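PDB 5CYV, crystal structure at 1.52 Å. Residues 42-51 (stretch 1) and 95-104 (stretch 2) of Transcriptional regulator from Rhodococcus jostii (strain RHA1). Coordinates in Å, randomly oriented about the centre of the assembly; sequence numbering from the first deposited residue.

Stretch 1 42-51: VLVLACEQAE
Stretch 2 (95-104) LIAATEEGRR

How does Arg103 reach the other stretch? It sits in the helix 100-104, with phi/psi of -69/-39, and its CA-to-CB bond points sideways, but an extended side chain (chi1 m, chi2 and chi3 t, chi4 -80°) carries the guanidinium to the carbonyls of Cys47 and Gln49. There NH1 donates to Cys47 O at 2.9 Å and NH2 to Gln49 O at 3.1 Å, with N-H...acceptor angles of 157° and 155°. Both acceptors lie at the guanidinium edge, near its plane, where the N-H bonds point. The other stretch covers 72 Å² of Arg103, the largest share of any residue here.

Where does Glu51 touch the strand? Glu51 O lies 3.5 Å from Leu95 CD1 and 3.5 Å from Ala97 CB. Glu51 has phi/psi -100/-8 and chi1 and chi2 both m; its CB comes 4.1 Å from Leu95 CD1.

How is the Cys47 side chain packed? With chi1 at -73° (m), its SG lies 3.5 Å from Ala98 CB and 4.0 Å from Gly102 O. Nearby, Ala46 points toward the strand, its CB 3.6 Å from Ile96 O and 4.3 Å from Ile96 CG2. At Gly102 an ideal CB would sit tight, 3.5 Å from Leu43 CD1.

What are the register and direction? Strand 95-98 crosses helix 42-47 at 90°, their axes approaching to 7.2 Å; the CA atoms pair Ala46 with Ala97 at 5.7 Å and Cys47 with Ala98 at 5.6 Å. Water 1 bridges the backbones, lying 2.8 Å from Ala46 O and accepting from Ala98 N at 2.8 Å. Thr99 then caps the second helix, its OG1 (chi1 p) accepting from Gly102 N at 3.0 Å.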

# COMPACT_ATOMS: atom_id res chain seq x y z
N VAL B 42 -5.08 -3.12 -14.70
CA VAL B 42 -5.36 -2.64 -16.07
C VAL B 42 -6.49 -3.41 -16.74
O VAL B 42 -7.40 -2.79 -17.32
CB VAL B 42 -4.10 -2.72 -16.92
CG1 VAL B 42 -4.38 -2.30 -18.39
CG2 VAL B 42 -3.04 -1.79 -16.30
N LEU B 43 -6.47 -4.73 -16.56
CA LEU B 43 -7.51 -5.59 -17.13
C LEU B 43 -8.89 -5.21 -16.55
O LEU B 43 -9.90 -5.08 -17.30
CB LEU B 43 -7.15 -7.06 -16.90
CG LEU B 43 -8.22 -8.00 -17.46
CD1 LEU B 43 -8.40 -7.81 -18.97
CD2 LEU B 43 -7.80 -9.45 -17.18
N VAL B 44 -8.96 -5.03 -15.22
CA VAL B 44 -10.22 -4.68 -14.59
C VAL B 44 -10.72 -3.35 -15.14
O VAL B 44 -11.90 -3.18 -15.50
CB VAL B 44 -10.03 -4.60 -13.11
CG1 VAL B 44 -11.21 -3.88 -12.44
CG2 VAL B 44 -9.89 -6.03 -12.58
N LEU B 45 -9.80 -2.39 -15.27
CA LEU B 45 -10.23 -1.05 -15.71
C LEU B 45 -10.68 -1.07 -17.17
O LEU B 45 -11.63 -0.35 -17.53
CB LEU B 45 -9.11 -0.01 -15.48
CG LEU B 45 -8.86 0.27 -14.00
CD1 LEU B 45 -7.53 1.00 -13.82
CD2 LEU B 45 -9.95 1.08 -13.35
N ALA B 46 -10.08 -1.90 -17.98
CA ALA B 46 -10.53 -2.04 -19.36
C ALA B 46 -11.92 -2.67 -19.41
O ALA B 46 -12.76 -2.25 -20.20
CB ALA B 46 -9.54 -2.86 -20.17
N CYS B 47 -12.12 -3.69 -18.56
CA CYS B 47 -13.41 -4.42 -18.62
C CYS B 47 -14.58 -3.53 -18.17
O CYS B 47 -15.73 -3.79 -18.53
CB CYS B 47 -13.34 -5.69 -17.78
SG CYS B 47 -12.33 -6.98 -18.56
N GLU B 48 -14.30 -2.53 -17.33
CA GLU B 48 -15.37 -1.68 -16.83
C GLU B 48 -16.05 -0.86 -17.93
O GLU B 48 -17.12 -0.33 -17.68
CB GLU B 48 -14.85 -0.72 -15.76
CG GLU B 48 -14.52 -1.47 -14.48
CD GLU B 48 -13.84 -0.59 -13.41
OE1 GLU B 48 -13.65 0.64 -13.63
OE2 GLU B 48 -13.53 -1.18 -12.32
N GLN B 49 -15.42 -0.73 -19.10
CA GLN B 49 -15.93 0.08 -20.18
C GLN B 49 -16.34 -0.84 -21.31
O GLN B 49 -15.63 -1.80 -21.61
CB GLN B 49 -14.85 1.06 -20.68
CG GLN B 49 -14.15 1.80 -19.52
CD GLN B 49 -15.14 2.68 -18.77
OE1 GLN B 49 -16.11 3.18 -19.37
NE2 GLN B 49 -14.92 2.89 -17.49
N ALA B 50 -17.41 -0.49 -21.99
CA ALA B 50 -17.84 -1.31 -23.11
C ALA B 50 -16.88 -1.24 -24.27
O ALA B 50 -16.57 -2.25 -24.90
CB ALA B 50 -19.24 -0.89 -23.57
N GLU B 51 -16.38 -0.06 -24.57
CA GLU B 51 -15.54 0.08 -25.73
C GLU B 51 -14.05 0.10 -25.41
O GLU B 51 -13.22 0.02 -26.32
CB GLU B 51 -15.91 1.35 -26.49
CG GLU B 51 -17.28 1.27 -27.14
CD GLU B 51 -17.40 0.15 -28.19
OE1 GLU B 51 -16.43 -0.07 -28.95
OE2 GLU B 51 -18.46 -0.50 -28.24
N LEU B 95 -8.01 3.43 -27.33
CA LEU B 95 -8.57 2.70 -26.19
C LEU B 95 -7.93 1.35 -26.00
O LEU B 95 -7.48 0.69 -26.96
CB LEU B 95 -10.08 2.54 -26.35
CG LEU B 95 -10.89 3.82 -26.42
CD1 LEU B 95 -12.33 3.43 -26.63
CD2 LEU B 95 -10.78 4.71 -25.13
N ILE B 96 -7.85 0.94 -24.75
CA ILE B 96 -7.46 -0.41 -24.37
C ILE B 96 -8.74 -1.19 -24.12
O ILE B 96 -9.49 -0.87 -23.20
CB ILE B 96 -6.59 -0.37 -23.08
CG1 ILE B 96 -5.35 0.50 -23.28
CG2 ILE B 96 -6.22 -1.81 -22.65
CD1 ILE B 96 -4.95 1.21 -21.99
N ALA B 97 -9.05 -2.11 -25.03
CA ALA B 97 -10.33 -2.84 -24.96
C ALA B 97 -10.16 -4.28 -24.58
O ALA B 97 -9.35 -5.00 -25.16
CB ALA B 97 -11.08 -2.76 -26.34
N ALA B 98 -10.97 -4.74 -23.64
CA ALA B 98 -10.91 -6.13 -23.29
C ALA B 98 -11.49 -7.03 -24.34
O ALA B 98 -12.47 -6.70 -25.01
CB ALA B 98 -11.67 -6.34 -21.97
N THR B 99 -10.88 -8.21 -24.50
CA THR B 99 -11.43 -9.21 -25.39
C THR B 99 -12.40 -10.12 -24.67
O THR B 99 -12.47 -10.03 -23.44
CB THR B 99 -10.32 -10.08 -25.99
OG1 THR B 99 -9.65 -10.76 -24.93
CG2 THR B 99 -9.24 -9.22 -26.74
N GLU B 100 -13.10 -10.98 -25.38
CA GLU B 100 -13.91 -12.00 -24.70
C GLU B 100 -13.10 -12.82 -23.70
O GLU B 100 -13.53 -13.06 -22.55
CB GLU B 100 -14.55 -12.91 -25.76
CG GLU B 100 -14.64 -14.36 -25.39
CD GLU B 100 -15.76 -15.07 -26.14
OE1 GLU B 100 -16.07 -14.67 -27.29
OE2 GLU B 100 -16.33 -16.04 -25.57
N GLU B 101 -11.89 -13.21 -24.08
CA GLU B 101 -11.04 -13.99 -23.17
C GLU B 101 -10.56 -13.15 -21.96
O GLU B 101 -10.54 -13.62 -20.81
CB GLU B 101 -9.84 -14.54 -23.95
CG GLU B 101 -8.82 -15.29 -23.12
CD GLU B 101 -9.41 -16.44 -22.30
OE1 GLU B 101 -10.39 -17.09 -22.74
OE2 GLU B 101 -8.88 -16.70 -21.20
N GLY B 102 -10.27 -11.89 -22.22
CA GLY B 102 -9.96 -10.96 -21.14
C GLY B 102 -11.12 -10.80 -20.14
O GLY B 102 -10.89 -10.74 -18.94
N ARG B 103 -12.34 -10.74 -20.64
CA ARG B 103 -13.48 -10.59 -19.73
C ARG B 103 -13.65 -11.86 -18.92
O ARG B 103 -13.97 -11.80 -17.70
CB ARG B 103 -14.77 -10.24 -20.47
CG ARG B 103 -14.72 -8.87 -21.11
CD ARG B 103 -16.06 -8.47 -21.78
NE ARG B 103 -15.87 -7.13 -22.39
CZ ARG B 103 -15.93 -5.98 -21.70
NH1 ARG B 103 -16.23 -5.99 -20.39
NH2 ARG B 103 -15.71 -4.84 -22.33
N ARG B 104 -13.44 -13.01 -19.55
CA ARG B 104 -13.61 -14.27 -18.82
C ARG B 104 -12.53 -14.38 -17.71
O ARG B 104 -12.82 -14.78 -16.57
CB ARG B 104 -13.55 -15.46 -19.78
CG ARG B 104 -13.37 -16.81 -19.12
CD ARG B 104 -12.47 -17.78 -19.91
NE ARG B 104 -11.11 -17.81 -19.35
CZ ARG B 104 -10.77 -18.31 -18.16
NH1 ARG B 104 -11.68 -18.85 -17.35
NH2 ARG B 104 -9.50 -18.26 -17.78
O HOH W 1 -13.01 -2.98 -22.87
O HOH W 2 -14.38 -4.70 -24.86